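PDB 4AWD: beta-porphyranase B from Bacteroides plebeius, which hydrolyses the sulfated red-seaweed polysaccharide porphyran at the linkages between beta-D-galactopyranose and alpha-L-galactopyranose-6-sulfate, releasing mostly a disaccharide. Local coordinates for residues M147-V158 with R278-Y289; D56-N64 with V89-R97. All coordinates share one frame; numbering follows the deposited sequence.

Contact 1 of 2, residues M147-V158 with R278-Y289; sequences MSSTFWLSNRPV and RPMFIHIVTETY
The guanidinium of R278 lies between N155 and V158: the N155 amide stacks on one face, the two planes 6° apart, and V158 CG2 sits over the opposite face, 3.6 Å from CZ of R278. At the edge, NH1 and NH2 of R278 both donate to R156 O, the shorter bond from NH2 at 2.8 Å. The same N155 amide gives ND2 to P279 O, while its OD1 takes the backbone N of Q175. Further along, the W152 indole has H283 CB centred over its six-membered ring, 3.5 Å from the centroid, and V285 CB at its edge. With CG between the backbone N and the carbonyl carbon (chi1 48°), the indole runs alongside H283, pointing the same way. S154 O lies against one face of F281, whose ring stacks with Y74. At the far end S148 OG donates to E287 OE1 (2.8 Å) and accepts from E287 N (2.7 Å), so one hydroxyl ties both backbone and carboxylate; E287 OE2 is salt-bridged to R79. These antiparallel strands belong to the GH16 beta-sandwich, and their W152 side faces the catalytic cleft, where E287 and R79 probably bind substrate.

Contact 2 of 2, residues D56-N64 with V89-R97; sequences DEFNGKRLN and VSVKKGCLR. With CA (calcium ion), chain C.
F58 and L96 make the tight centre of this contact. L96 CB stands over the middle of the F58 ring, 3.5 Å from its centroid and 8° off the normal, a CH-pi contact, while D56 CB lies against the opposite face, nearer the rim. With its CG anti to the carbonyl carbon (chi1 -49°), the ring is laid against the 95-97 strand. D56 also closes an Asx turn, OD1 accepting from F58 N at 2.7 Å, and its OD2 is held by W68. V91 packs beside this centre, CG1 against F58 O and CG2 3.9 Å from L63 CB; L63 CD1 also meets L96 CD1.

The N59-R62 side is looser and largely solvent-exposed. No direct hydrogen bond joins the two segments at any point; instead, one water donates to F58 O and G60 O and accepts from G94 N, bridging the loop to the type I' turn K92-C95.

The calcium ion joins both segments. E57 O and N59 OD1 each bind it at 2.4 Å. G94 O, from the turn, binds at 2.2 Å, and D312 and a water complete the site; the water also donates to E57 OE1, which is salt-bridged to R315. Oxygens as close as E57 O and N59 OD1 would be expected to repel; the cation they share probably offsets this, and the loop is fastened to the hairpin by metal, water and apolar packing.

Overall arrangement
From the N terminus, the chain leaves strand 46-50 and enters the loop 56-64, which contact 2 ties to the hairpin formed by 89-92 and the start of 95-107; the 24 residues between are closed off before contact 1 opens. The two contacts therefore follow in series, neither nested nor crossed. Contact 1 closes a much longer excursion, with 119 residues between its strands, rich in strand and without helix. Its centre lies near the middle of the chain and about 19 Å from that of contact 2. They meet where I284 CD1 packs on L96 CD2 at 4.0 Å, and strand 308-321 touches both, so this strand and this packing connect the cleft strands to the calcium-binding loop and hairpin.

Contact 1 of 2, residues M147-V158 with R278-Y289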
loop_
_atom_site.group_PDB
_atom_site.type_symbol
_atom_site.label_atom_id
_atom_site.label_comp_id
_atom_site.label_asym_id
_atom_site.label_seq_id
_atom_site.Cartn_x
_atom_site.Cartn_y
_atom_site.Cartn_z
ATOM N N MET A 147 12.560 2.399 7.098
ATOM C CA MET A 147 11.915 2.134 5.808
ATOM C C MET A 147 10.442 1.784 6.030
ATOM O O MET A 147 10.066 1.261 7.087
ATOM C CB MET A 147 12.642 1.030 5.030
ATOM C CG MET A 147 13.910 1.536 4.374
ATOM S SD MET A 147 14.927 0.288 3.569
ATOM C CE MET A 147 13.876 -0.197 2.195
ATOM N N SER A 148 9.618 2.099 5.041
ATOM C CA SER A 148 8.166 2.000 5.178
ATOM C C SER A 148 7.704 0.553 5.264
ATOM O O SER A 148 8.370 -0.347 4.753
ATOM C CB SER A 148 7.479 2.655 3.980
ATOM O OG SER A 148 7.805 1.935 2.793
ATOM N N SER A 149 6.571 0.350 5.934
ATOM C CA SER A 149 5.793 -0.882 5.833
ATOM C C SER A 149 4.457 -0.418 5.287
ATOM O O SER A 149 3.812 0.419 5.907
ATOM C CB SER A 149 5.593 -1.533 7.205
ATOM O OG SER A 149 6.832 -1.862 7.808
ATOM N N THR A 150 4.050 -0.932 4.127
ATOM C CA THR A 150 2.843 -0.423 3.489
ATOM C C THR A 150 1.945 -1.518 2.922
ATOM O O THR A 150 2.387 -2.629 2.674
ATOM C CB THR A 150 3.160 0.568 2.351
ATOM O OG1 THR A 150 3.918 -0.099 1.343
ATOM C CG2 THR A 150 3.943 1.770 2.851
ATOM N N PHE A 151 0.676 -1.160 2.727
ATOM C CA PHE A 151 -0.331 -2.001 2.100
ATOM C C PHE A 151 -1.240 -1.043 1.351
ATOM O O PHE A 151 -1.859 -0.168 1.968
ATOM C CB PHE A 151 -1.140 -2.766 3.163
ATOM C CG PHE A 151 -2.269 -3.599 2.599
ATOM C CD1 PHE A 151 -2.024 -4.589 1.656
ATOM C CD2 PHE A 151 -3.570 -3.411 3.027
ATOM C CE1 PHE A 151 -3.068 -5.370 1.129
ATOM C CE2 PHE A 151 -4.615 -4.195 2.538
ATOM C CZ PHE A 151 -4.371 -5.167 1.577
ATOM N N TRP A 152 -1.308 -1.195 0.030
ATOM C CA TRP A 152 -2.052 -0.271 -0.814
ATOM C C TRP A 152 -2.436 -0.840 -2.164
ATOM O O TRP A 152 -1.978 -1.914 -2.560
ATOM C CB TRP A 152 -1.267 1.031 -1.023
ATOM C CG TRP A 152 0.171 0.904 -1.419
ATOM C CD1 TRP A 152 1.200 0.420 -0.647
ATOM C CD2 TRP A 152 0.762 1.336 -2.654
ATOM N NE1 TRP A 152 2.392 0.503 -1.339
ATOM C CE2 TRP A 152 2.154 1.067 -2.569
ATOM C CE3 TRP A 152 0.255 1.925 -3.823
ATOM C CZ2 TRP A 152 3.043 1.359 -3.619
ATOM C CZ3 TRP A 152 1.141 2.228 -4.868
ATOM C CH2 TRP A 152 2.523 1.944 -4.752
ATOM N N LEU A 153 -3.280 -0.093 -2.864
ATOM C CA LEU A 153 -3.725 -0.440 -4.209
ATOM C C LEU A 153 -3.451 0.732 -5.146
ATOM O O LEU A 153 -3.429 1.896 -4.716
ATOM C CB LEU A 153 -5.220 -0.784 -4.235
ATOM C CG LEU A 153 -5.686 -2.021 -3.452
ATOM C CD1 LEU A 153 -5.858 -1.648 -2.008
ATOM C CD2 LEU A 153 -6.983 -2.567 -3.985
ATOM N N SER A 154 -3.251 0.410 -6.423
ATOM C CA SER A 154 -2.907 1.392 -7.424
ATOM C C SER A 154 -3.300 0.882 -8.792
ATOM O O SER A 154 -3.520 -0.320 -8.978
ATOM C CB SER A 154 -1.393 1.617 -7.407
ATOM O OG SER A 154 -1.051 2.856 -7.990
ATOM N N ASN A 155 -3.370 1.796 -9.753
ATOM C CA ASN A 155 -3.493 1.413 -11.144
ATOM C C ASN A 155 -2.591 2.262 -12.043
ATOM O O ASN A 155 -1.931 3.191 -11.582
ATOM C CB ASN A 155 -4.958 1.418 -11.604
ATOM C CG ASN A 155 -5.623 2.787 -11.475
ATOM O OD1 ASN A 155 -4.965 3.818 -11.509
ATOM N ND2 ASN A 155 -6.936 2.790 -11.344
ATOM N N ARG A 156 -2.555 1.916 -13.322
ATOM C CA ARG A 156 -1.697 2.586 -14.277
ATOM C C ARG A 156 -2.424 3.724 -14.985
ATOM O O ARG A 156 -3.649 3.731 -15.054
ATOM C CB ARG A 156 -1.165 1.576 -15.272
ATOM C CG ARG A 156 -0.273 0.560 -14.604
ATOM C CD ARG A 156 -0.263 -0.695 -15.412
ATOM N NE ARG A 156 0.682 -0.627 -16.527
ATOM C CZ ARG A 156 0.642 -1.423 -17.592
ATOM N NH1 ARG A 156 -0.316 -2.354 -17.710
ATOM N NH2 ARG A 156 1.560 -1.279 -18.541
ATOM N N PRO A 157 -1.668 4.710 -15.480
ATOM C CA PRO A 157 -2.275 5.895 -16.078
ATOM C C PRO A 157 -3.027 5.606 -17.370
ATOM O O PRO A 157 -2.620 4.767 -18.153
ATOM C CB PRO A 157 -1.076 6.823 -16.337
ATOM C CG PRO A 157 0.129 5.969 -16.257
ATOM C CD PRO A 157 -0.202 4.833 -15.357
ATOM N N VAL A 158 -4.138 6.302 -17.558
ATOM C CA VAL A 158 -4.969 6.162 -18.743
ATOM C C VAL A 158 -4.985 7.515 -19.445
ATOM O O VAL A 158 -5.163 8.561 -18.797
ATOM C CB VAL A 158 -6.408 5.697 -18.359
ATOM C CG1 VAL A 158 -7.451 6.167 -19.366
ATOM C CG2 VAL A 158 -6.456 4.185 -18.202
ATOM N N ARG A 278 -12.201 3.196 -11.331
ATOM C CA ARG A 278 -11.335 2.243 -12.012
ATOM C C ARG A 278 -10.728 1.224 -11.043
ATOM O O ARG A 278 -10.263 1.596 -9.957
ATOM C CB ARG A 278 -10.208 2.963 -12.737
ATOM C CG ARG A 278 -10.581 3.668 -14.023
ATOM C CD ARG A 278 -9.312 4.307 -14.588
ATOM N NE ARG A 278 -8.263 3.292 -14.705
ATOM C CZ ARG A 278 -6.953 3.532 -14.692
ATOM N NH1 ARG A 278 -6.482 4.776 -14.572
ATOM N NH2 ARG A 278 -6.113 2.516 -14.811
ATOM N N PRO A 279 -10.697 -0.059 -11.446
ATOM C CA PRO A 279 -10.112 -1.104 -10.600
ATOM C C PRO A 279 -8.585 -0.945 -10.438
ATOM O O PRO A 279 -7.953 -0.149 -11.162
ATOM C CB PRO A 279 -10.449 -2.379 -11.366
ATOM C CG PRO A 279 -10.440 -1.937 -12.823
ATOM C CD PRO A 279 -11.068 -0.571 -12.787
ATOM N N MET A 280 -8.007 -1.696 -9.497
ATOM C CA MET A 280 -6.588 -1.572 -9.151
ATOM C C MET A 280 -5.915 -2.915 -8.926
ATOM O O MET A 280 -6.583 -3.958 -8.778
ATOM C CB MET A 280 -6.422 -0.745 -7.868
ATOM C CG MET A 280 -6.764 0.726 -7.991
ATOM S SD MET A 280 -6.638 1.590 -6.401
ATOM C CE MET A 280 -7.338 3.164 -6.876
ATOM N N PHE A 281 -4.585 -2.883 -8.879
ATOM C CA PHE A 281 -3.803 -3.999 -8.338
ATOM C C PHE A 281 -3.400 -3.720 -6.889
ATOM O O PHE A 281 -3.431 -2.570 -6.442
ATOM C CB PHE A 281 -2.580 -4.323 -9.220
ATOM C CG PHE A 281 -1.692 -3.146 -9.525
ATOM C CD1 PHE A 281 -0.678 -2.772 -8.651
ATOM C CD2 PHE A 281 -1.837 -2.442 -10.710
ATOM C CE1 PHE A 281 0.158 -1.695 -8.946
ATOM C CE2 PHE A 281 -1.017 -1.366 -11.016
ATOM C CZ PHE A 281 -0.015 -0.994 -10.134
ATOM N N ILE A 282 -3.044 -4.777 -6.154
ATOM C CA ILE A 282 -2.495 -4.632 -4.796
ATOM C C ILE A 282 -0.992 -4.378 -4.888
ATOM O O ILE A 282 -0.293 -5.079 -5.627
ATOM C CB ILE A 282 -2.708 -5.918 -3.943
ATOM C CG1 ILE A 282 -4.187 -6.319 -3.873
ATOM C CG2 ILE A 282 -2.117 -5.760 -2.542
ATOM C CD1 ILE A 282 -4.964 -5.623 -2.784
ATOM N N HIS A 283 -0.500 -3.377 -4.161
ATOM C CA HIS A 283 0.937 -3.221 -3.943
ATOM C C HIS A 283 1.320 -3.458 -2.484
ATOM O O HIS A 283 0.667 -2.968 -1.567
ATOM C CB HIS A 283 1.413 -1.837 -4.369
ATOM C CG HIS A 283 2.321 -1.847 -5.565
ATOM N ND1 HIS A 283 2.590 -0.712 -6.303
ATOM C CD2 HIS A 283 3.027 -2.849 -6.146
ATOM C CE1 HIS A 283 3.423 -1.014 -7.284
ATOM N NE2 HIS A 283 3.702 -2.303 -7.212
ATOM N N ILE A 284 2.376 -4.216 -2.259
ATOM C CA ILE A 284 2.850 -4.419 -0.900
ATOM C C ILE A 284 4.330 -4.047 -0.898
ATOM O O ILE A 284 5.143 -4.740 -1.485
ATOM C CB ILE A 284 2.605 -5.865 -0.392
ATOM C CG1 ILE A 284 1.184 -6.334 -0.740
ATOM C CG2 ILE A 284 2.840 -5.928 1.118
ATOM C CD1 ILE A 284 0.854 -7.786 -0.381
ATOM N N VAL A 285 4.663 -2.937 -0.250
ATOM C CA VAL A 285 5.925 -2.253 -0.532
ATOM C C VAL A 285 6.711 -1.820 0.707
ATOM O O VAL A 285 6.154 -1.356 1.693
ATOM C CB VAL A 285 5.680 -1.013 -1.426
ATOM C CG1 VAL A 285 6.932 -0.175 -1.560
ATOM C CG2 VAL A 285 5.187 -1.446 -2.797
ATOM N N THR A 286 8.024 -1.939 0.591
ATOM C CA THR A 286 8.985 -1.539 1.609
ATOM C C THR A 286 9.907 -0.481 0.970
ATOM O O THR A 286 10.644 -0.772 0.021
ATOM C CB THR A 286 9.746 -2.810 2.054
ATOM O OG1 THR A 286 9.282 -3.220 3.354
ATOM C CG2 THR A 286 11.192 -2.602 2.050
ATOM N N GLU A 287 9.836 0.767 1.445
ATOM C CA GLU A 287 10.495 1.839 0.710
ATOM C C GLU A 287 11.193 2.850 1.576
ATOM O O GLU A 287 11.150 2.829 2.830
ATOM C CB GLU A 287 9.508 2.572 -0.200
ATOM C CG GLU A 287 8.873 3.803 0.426
ATOM C CD GLU A 287 7.412 3.947 0.023
ATOM O OE1 GLU A 287 6.599 3.122 0.500
ATOM O OE2 GLU A 287 7.088 4.865 -0.774
ATOM N N THR A 288 11.910 3.728 0.905
ATOM C CA THR A 288 12.622 4.761 1.604
ATOM C C THR A 288 11.955 6.112 1.164
ATOM O O THR A 288 11.465 6.248 0.016
ATOM C CB THR A 288 14.168 4.521 1.334
ATOM O OG1 THR A 288 14.981 4.837 2.477
ATOM C CG2 THR A 288 14.627 5.203 0.172
ATOM N N TYR A 289 11.845 7.059 2.115
ATOM C CA TYR A 289 11.193 8.374 1.882
ATOM C C TYR A 289 12.200 9.513 1.954
ATOM O O TYR A 289 13.099 9.486 2.797
ATOM C CB TYR A 289 10.177 8.673 2.965
ATOM C CG TYR A 289 8.949 7.796 3.029
ATOM C CD1 TYR A 289 7.991 7.816 2.015
ATOM C CD2 TYR A 289 8.712 7.000 4.148
ATOM C CE1 TYR A 289 6.850 7.037 2.097
ATOM C CE2 TYR A 289 7.593 6.219 4.239
ATOM C CZ TYR A 289 6.656 6.234 3.219
ATOM O OH TYR A 289 5.526 5.449 3.341
HETATM O O HOH W 1 10.126 -2.117 6.051
#

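Contact 2 of 2, residues D56-N64 with V89-R97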
loop_
_atom_site.group_PDB
_atom_site.type_symbol
_atom_site.label_atom_id
_atom_site.label_comp_id
_atom_site.label_asym_id
_atom_site.label_seq_id
_atom_site.Cartn_x
_atom_site.Cartn_y
_atom_site.Cartn_z
ATOM N N ASP A 56 -4.680 -14.003 0.512
ATOM C CA ASP A 56 -3.604 -14.940 0.790
ATOM C C ASP A 56 -3.205 -14.953 2.257
ATOM O O ASP A 56 -2.887 -13.901 2.851
ATOM C CB ASP A 56 -2.361 -14.625 -0.054
ATOM C CG ASP A 56 -1.497 -15.860 -0.307
ATOM O OD1 ASP A 56 -1.372 -16.732 0.593
ATOM O OD2 ASP A 56 -0.936 -15.949 -1.418
ATOM N N GLU A 57 -3.166 -16.162 2.810
ATOM C CA GLU A 57 -2.810 -16.374 4.196
ATOM C C GLU A 57 -1.301 -16.542 4.347
ATOM O O GLU A 57 -0.766 -16.466 5.445
ATOM C CB GLU A 57 -3.549 -17.597 4.739
ATOM C CG GLU A 57 -5.063 -17.489 4.690
ATOM C CD GLU A 57 -5.619 -16.331 5.521
ATOM O OE1 GLU A 57 -5.028 -15.975 6.572
ATOM O OE2 GLU A 57 -6.675 -15.785 5.130
ATOM N N PHE A 58 -0.618 -16.768 3.236
ATOM C CA PHE A 58 0.837 -16.981 3.231
ATOM C C PHE A 58 1.236 -18.104 4.198
ATOM O O PHE A 58 2.240 -18.010 4.913
ATOM C CB PHE A 58 1.620 -15.680 3.532
ATOM C CG PHE A 58 1.190 -14.484 2.715
ATOM C CD1 PHE A 58 1.421 -14.431 1.339
ATOM C CD2 PHE A 58 0.574 -13.390 3.333
ATOM C CE1 PHE A 58 1.034 -13.306 0.588
ATOM C CE2 PHE A 58 0.178 -12.266 2.597
ATOM C CZ PHE A 58 0.410 -12.214 1.225
ATOM N N ASN A 59 0.443 -19.165 4.220
ATOM C CA ASN A 59 0.686 -20.267 5.168
ATOM C C ASN A 59 1.361 -21.470 4.517
ATOM O O ASN A 59 1.491 -22.529 5.138
ATOM C CB ASN A 59 -0.611 -20.659 5.902
ATOM C CG ASN A 59 -1.024 -19.619 6.962
ATOM O OD1 ASN A 59 -0.284 -18.667 7.237
ATOM N ND2 ASN A 59 -2.202 -19.801 7.553
ATOM N N GLY A 60 1.801 -21.296 3.274
ATOM C CA GLY A 60 2.517 -22.335 2.556
ATOM C C GLY A 60 4.029 -22.253 2.647
ATOM O O GLY A 60 4.594 -21.590 3.533
ATOM N N LYS A 61 4.689 -22.924 1.711
ATOM C CA LYS A 61 6.146 -23.033 1.711
ATOM C C LYS A 61 6.814 -21.970 0.826
ATOM O O LYS A 61 8.037 -21.801 0.869
ATOM C CB LYS A 61 6.573 -24.443 1.274
ATOM C CG LYS A 61 5.590 -25.572 1.666
ATOM C CD LYS A 61 6.071 -26.975 1.219
ATOM C CE LYS A 61 5.955 -27.189 -0.305
ATOM N NZ LYS A 61 4.548 -27.439 -0.777
ATOM N N ARG A 62 6.004 -21.252 0.042
ATOM C CA ARG A 62 6.494 -20.209 -0.872
ATOM C C ARG A 62 5.393 -19.218 -1.260
ATOM O O ARG A 62 4.199 -19.474 -1.061
ATOM C CB ARG A 62 7.087 -20.822 -2.151
ATOM C CG ARG A 62 6.054 -21.536 -3.012
ATOM C CD ARG A 62 6.621 -22.077 -4.336
ATOM N NE ARG A 62 7.420 -23.298 -4.178
ATOM C CZ ARG A 62 6.932 -24.508 -3.883
ATOM N NH1 ARG A 62 5.626 -24.696 -3.678
ATOM N NH2 ARG A 62 7.764 -25.542 -3.770
ATOM N N LEU A 63 5.810 -18.087 -1.815
ATOM C CA LEU A 63 4.881 -17.142 -2.408
ATOM C C LEU A 63 4.195 -17.803 -3.604
ATOM O O LEU A 63 4.834 -18.503 -4.408
ATOM C CB LEU A 63 5.602 -15.839 -2.815
ATOM C CG LEU A 63 4.757 -14.689 -3.390
ATOM C CD1 LEU A 63 4.031 -13.932 -2.324
ATOM C CD2 LEU A 63 5.621 -13.732 -4.199
ATOM N N ASN A 64 2.886 -17.611 -3.693
ATOM C CA ASN A 64 2.109 -18.179 -4.772
ATOM C C ASN A 64 2.314 -17.348 -6.025
ATOM O O ASN A 64 1.733 -16.271 -6.176
ATOM C CB ASN A 64 0.642 -18.230 -4.373
ATOM C CG ASN A 64 -0.240 -18.884 -5.422
ATOM O OD1 ASN A 64 0.208 -19.252 -6.514
ATOM N ND2 ASN A 64 -1.518 -19.029 -5.087
ATOM N N VAL A 89 11.825 -10.942 -0.697
ATOM C CA VAL A 89 10.445 -11.351 -0.475
ATOM C C VAL A 89 10.415 -12.853 -0.251
ATOM O O VAL A 89 10.861 -13.631 -1.104
ATOM C CB VAL A 89 9.550 -10.989 -1.675
ATOM C CG1 VAL A 89 8.114 -11.434 -1.433
ATOM C CG2 VAL A 89 9.599 -9.495 -1.934
ATOM N N SER A 90 9.923 -13.264 0.907
ATOM C CA SER A 90 9.739 -14.677 1.160
ATOM C C SER A 90 8.416 -14.919 1.889
ATOM O O SER A 90 7.728 -13.972 2.294
ATOM C CB SER A 90 10.924 -15.226 1.957
ATOM O OG SER A 90 10.985 -14.643 3.242
ATOM N N VAL A 91 8.071 -16.194 2.033
ATOM C CA VAL A 91 6.928 -16.631 2.822
ATOM C C VAL A 91 7.448 -17.708 3.765
ATOM O O VAL A 91 7.950 -18.739 3.325
ATOM C CB VAL A 91 5.808 -17.233 1.929
ATOM C CG1 VAL A 91 4.765 -17.959 2.787
ATOM C CG2 VAL A 91 5.156 -16.161 1.076
ATOM N N LYS A 92 7.340 -17.473 5.060
ATOM C CA LYS A 92 7.866 -18.407 6.017
ATOM C C LYS A 92 7.077 -18.289 7.309
ATOM O O LYS A 92 6.757 -17.182 7.731
ATOM C CB LYS A 92 9.360 -18.120 6.241
ATOM C CG LYS A 92 10.054 -19.031 7.255
ATOM C CD LYS A 92 10.705 -20.247 6.614
ATOM C CE LYS A 92 11.566 -21.014 7.650
ATOM N NZ LYS A 92 12.638 -20.169 8.288
ATOM N N LYS A 93 6.747 -19.435 7.912
ATOM C CA LYS A 93 6.048 -19.510 9.208
ATOM C C LYS A 93 4.790 -18.647 9.298
ATOM O O LYS A 93 4.583 -17.950 10.293
ATOM C CB LYS A 93 6.987 -19.136 10.361
ATOM C CG LYS A 93 8.255 -19.967 10.470
ATOM C CD LYS A 93 9.237 -19.254 11.399
ATOM C CE LYS A 93 10.448 -20.117 11.729
ATOM N NZ LYS A 93 11.450 -19.362 12.545
ATOM N N GLY A 94 3.953 -18.683 8.263
ATOM C CA GLY A 94 2.649 -18.012 8.325
ATOM C C GLY A 94 2.619 -16.558 7.867
ATOM O O GLY A 94 1.552 -15.931 7.885
ATOM N N CYS A 95 3.771 -16.027 7.449
ATOM C CA CYS A 95 3.874 -14.619 7.049
ATOM C C CYS A 95 4.551 -14.397 5.713
ATOM O O CYS A 95 5.532 -15.071 5.372
ATOM C CB CYS A 95 4.635 -13.809 8.094
ATOM S SG CYS A 95 3.741 -13.515 9.614
ATOM N N LEU A 96 4.015 -13.448 4.956
ATOM C CA LEU A 96 4.773 -12.826 3.900
ATOM C C LEU A 96 5.824 -11.963 4.595
ATOM O O LEU A 96 5.507 -11.181 5.495
ATOM C CB LEU A 96 3.870 -11.957 3.017
ATOM C CG LEU A 96 4.589 -11.082 1.977
ATOM C CD1 LEU A 96 5.242 -11.939 0.869
ATOM C CD2 LEU A 96 3.641 -10.057 1.385
ATOM N N ARG A 97 7.075 -12.126 4.183
ATOM C CA ARG A 97 8.194 -11.379 4.761
ATOM C C ARG A 97 8.818 -10.535 3.696
ATOM O O ARG A 97 9.275 -11.064 2.673
ATOM C CB ARG A 97 9.274 -12.323 5.264
ATOM C CG ARG A 97 8.956 -13.043 6.530
ATOM C CD ARG A 97 9.888 -14.206 6.646
ATOM N NE ARG A 97 9.804 -14.873 7.941
ATOM C CZ ARG A 97 10.778 -15.650 8.415
ATOM N NH1 ARG A 97 11.892 -15.836 7.689
ATOM N NH2 ARG A 97 10.657 -16.223 9.613
HETATM CA CA CA C . -0.590 -16.373 7.872
HETATM O O HOH W 2 -2.905 -16.805 8.089
HETATM O O HOH W 3 4.138 -19.715 5.939
#